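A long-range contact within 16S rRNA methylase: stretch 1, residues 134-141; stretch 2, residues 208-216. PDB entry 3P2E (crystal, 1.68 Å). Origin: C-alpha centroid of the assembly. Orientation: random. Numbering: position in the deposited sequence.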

# COMPACT_ATOMS: atom_id res chain seq x y z
N HIS A 134 -5.29 -10.46 -3.05
CA HIS A 134 -6.39 -9.64 -2.58
C HIS A 134 -5.93 -8.19 -2.73
O HIS A 134 -4.73 -7.91 -2.76
N PHE A 135 -6.88 -7.27 -2.88
CA PHE A 135 -6.53 -5.86 -2.98
C PHE A 135 -7.49 -5.04 -2.14
O PHE A 135 -8.62 -5.46 -1.87
N GLU A 136 -7.03 -3.87 -1.72
CA GLU A 136 -7.83 -2.98 -0.91
C GLU A 136 -7.45 -1.54 -1.20
O GLU A 136 -6.28 -1.17 -1.08
N PHE A 137 -8.44 -0.74 -1.61
CA PHE A 137 -8.22 0.69 -1.88
C PHE A 137 -9.13 1.46 -0.93
O PHE A 137 -10.35 1.33 -1.00
N VAL A 138 -8.54 2.24 -0.03
CA VAL A 138 -9.33 3.02 0.92
C VAL A 138 -9.12 4.49 0.60
O VAL A 138 -8.00 5.01 0.71
N THR A 139 -10.19 5.17 0.20
CA THR A 139 -10.09 6.57 -0.18
C THR A 139 -11.02 7.53 0.54
O THR A 139 -12.00 7.13 1.17
N THR A 140 -10.68 8.81 0.45
CA THR A 140 -11.48 9.88 1.02
C THR A 140 -11.06 11.16 0.30
O THR A 140 -9.90 11.33 -0.05
N TYR A 141 -12.01 12.06 0.07
CA TYR A 141 -11.69 13.31 -0.60
C TYR A 141 -12.12 14.50 0.24
O TYR A 141 -11.31 15.08 0.97
N SER A 208 -16.19 10.82 5.23
CA SER A 208 -16.57 9.52 4.70
C SER A 208 -15.35 8.87 4.07
O SER A 208 -14.60 9.52 3.34
N PHE A 209 -15.13 7.59 4.38
CA PHE A 209 -14.03 6.82 3.83
C PHE A 209 -14.67 5.67 3.08
O PHE A 209 -15.71 5.15 3.50
N PHE A 210 -14.07 5.27 1.96
CA PHE A 210 -14.62 4.18 1.17
C PHE A 210 -13.57 3.13 0.88
O PHE A 210 -12.45 3.44 0.47
N ARG A 211 -13.92 1.87 1.13
CA ARG A 211 -12.99 0.79 0.85
C ARG A 211 -13.53 -0.08 -0.26
O ARG A 211 -14.61 -0.65 -0.13
N VAL A 212 -12.79 -0.14 -1.36
CA VAL A 212 -13.16 -0.98 -2.48
C VAL A 212 -12.15 -2.12 -2.36
O VAL A 212 -10.94 -1.89 -2.40
N SER A 213 -12.64 -3.34 -2.19
CA SER A 213 -11.74 -4.47 -2.04
C SER A 213 -12.18 -5.63 -2.91
O SER A 213 -13.31 -5.66 -3.39
N GLY A 214 -11.28 -6.58 -3.11
CA GLY A 214 -11.59 -7.74 -3.94
C GLY A 214 -10.36 -8.56 -4.25
O GLY A 214 -9.41 -8.58 -3.47
N HIS A 215 -10.38 -9.25 -5.39
CA HIS A 215 -9.24 -10.07 -5.78
C HIS A 215 -8.70 -9.62 -7.13
O HIS A 215 -9.40 -8.97 -7.90
N VAL A 216 -7.45 -9.99 -7.41
CA VAL A 216 -6.83 -9.60 -8.67
C VAL A 216 -6.94 -10.72 -9.71
O VAL A 216 -6.88 -11.90 -9.31

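Residues 134-139 and 209-215 run antiparallel as neighbouring strands, and their strongest polar ties are backbone ladders at three pairs. Phe137 N donates to Val212 O and Val212 N to Phe137 O, each at 2.9 Å; Thr139 and Phe210 form the same reciprocal pair, again at 2.9 Å for Thr139 N to Phe210 O and Phe210 N to Thr139 O. At Phe135 and Gly214, Phe135 N donates to Gly214 O at 2.9 Å. In return, Gly214 N donates to Phe135 O at 3.1 Å. Beyond the last rung, the side chain of Thr140, chi1 t, points toward the second stretch, and its OG1 donates to Ser208 O at 2.9 Å.

Two waters extend this network. Water 1 lies 2.7 Å from Thr139 OG1, held in the p rotamer, and donates to Phe210 O at 3.1 Å. Water 2 accepts from Tyr141 N at 3.0 Å and donates to Ser208 O at 3.1 Å, linking the stretches where Tyr141 itself makes no direct contact.

On the face carrying His134, Glu136, Val138, Arg211, Ser213 and His215, Glu136 (t, t) reaches diagonally to Arg211 (t, t, p): OE2 lies 3.3 Å from Arg211 CD but 4.1 Å from NH1, too far for a salt bridge. Val138 CG2 packs 3.9 Å from Arg211 CG. Beyond Val138, on the same side of the sheet, Phe209 (chi1 m), whose CA-to-CB bond points sideways, brings CD1 to 3.7 Å from Thr140 CB, and Thr140 OG1 lies over one face of its ring. The ring end of His134, chi1 t, comes nearer the second strand, bringing CE1 to 3.8 Å from Ser213 CB.

The other face is more apolar. Phe135, chi1 p, lays one ring face over Gly214 N; a CB on Gly214 would clash with Phe135 CE2. The same ring places CE1 4.1 Å from CG1 of Val212 (t), while Phe135 CB is 4.3 Å from Val216 CG2.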

# COMPACT_ATOMS: atom_id res chain seq x y z
CB HIS A 134 -6.67 -9.93 -1.10
CG HIS A 134 -7.62 -8.97 -0.45
ND1 HIS A 134 -8.97 -8.96 -0.72
CD2 HIS A 134 -7.41 -7.97 0.43
CE1 HIS A 134 -9.55 -8.00 -0.03
NE2 HIS A 134 -8.63 -7.38 0.68
CB PHE A 135 -6.54 -5.38 -4.44
CG PHE A 135 -7.91 -5.06 -4.97
CD1 PHE A 135 -8.43 -3.77 -4.86
CD2 PHE A 135 -8.68 -6.04 -5.60
CE1 PHE A 135 -9.70 -3.46 -5.37
CE2 PHE A 135 -9.94 -5.74 -6.11
CZ PHE A 135 -10.45 -4.45 -5.99
CB GLU A 136 -7.58 -3.30 0.57
CG GLU A 136 -7.93 -2.20 1.54
CD GLU A 136 -7.48 -2.53 2.95
OE1 GLU A 136 -6.26 -2.70 3.17
OE2 GLU A 136 -8.35 -2.64 3.84
CB PHE A 137 -8.62 1.07 -3.32
CG PHE A 137 -7.88 0.32 -4.40
CD1 PHE A 137 -6.61 -0.23 -4.18
CD2 PHE A 137 -8.45 0.18 -5.67
CE1 PHE A 137 -5.93 -0.90 -5.20
CE2 PHE A 137 -7.77 -0.49 -6.70
CZ PHE A 137 -6.51 -1.02 -6.46
CB VAL A 138 -8.89 2.73 2.38
CG1 VAL A 138 -9.73 3.54 3.36
CG2 VAL A 138 -9.02 1.24 2.66
CB THR A 139 -10.36 6.73 -1.69
OG1 THR A 139 -11.67 6.24 -1.99
CG2 THR A 139 -9.35 5.96 -2.52
CB THR A 140 -11.24 10.05 2.54
OG1 THR A 140 -12.16 11.02 3.05
CG2 THR A 140 -9.81 10.49 2.82
CB TYR A 141 -12.37 13.37 -1.98
CG TYR A 141 -11.84 14.49 -2.86
CD1 TYR A 141 -10.50 14.54 -3.22
CD2 TYR A 141 -12.69 15.50 -3.32
CE1 TYR A 141 -10.01 15.56 -4.03
CE2 TYR A 141 -12.21 16.53 -4.12
CZ TYR A 141 -10.87 16.55 -4.47
OH TYR A 141 -10.38 17.57 -5.26
CB SER A 208 -17.67 9.66 3.64
OG SER A 208 -18.90 10.04 4.23
CB PHE A 209 -13.12 6.29 4.95
CG PHE A 209 -12.52 7.37 5.80
CD1 PHE A 209 -11.27 7.90 5.51
CD2 PHE A 209 -13.22 7.87 6.90
CE1 PHE A 209 -10.71 8.91 6.29
CE2 PHE A 209 -12.67 8.88 7.69
CZ PHE A 209 -11.42 9.40 7.39
CB PHE A 210 -15.15 4.73 -0.16
CG PHE A 210 -16.22 5.76 0.01
CD1 PHE A 210 -17.52 5.39 0.33
CD2 PHE A 210 -15.91 7.11 -0.11
CE1 PHE A 210 -18.50 6.35 0.54
CE2 PHE A 210 -16.89 8.08 0.11
CZ PHE A 210 -18.18 7.70 0.43
CB ARG A 211 -12.75 -0.09 2.08
CG ARG A 211 -11.84 -1.30 1.78
CD ARG A 211 -11.55 -2.10 3.04
NE ARG A 211 -12.76 -2.74 3.56
CZ ARG A 211 -12.93 -3.08 4.83
NH1 ARG A 211 -11.97 -2.85 5.72
NH2 ARG A 211 -14.06 -3.67 5.21
CB VAL A 212 -12.98 -0.25 -3.83
CG1 VAL A 212 -13.17 -1.22 -4.98
CG2 VAL A 212 -13.98 0.88 -3.94
CB SER A 213 -11.68 -4.90 -0.57
OG SER A 213 -12.97 -5.23 -0.08
CB HIS A 215 -9.62 -11.56 -5.83
CG HIS A 215 -10.72 -11.88 -6.79
ND1 HIS A 215 -12.04 -11.55 -6.55
CD2 HIS A 215 -10.71 -12.51 -7.99
CE1 HIS A 215 -12.79 -11.98 -7.55
NE2 HIS A 215 -12.00 -12.57 -8.44
CB VAL A 216 -5.34 -9.24 -8.46
CG1 VAL A 216 -4.78 -8.60 -9.72
CG2 VAL A 216 -5.20 -8.30 -7.27
O HOH W 1 -11.82 3.59 -2.54
O HOH W 2 -14.81 11.49 0.91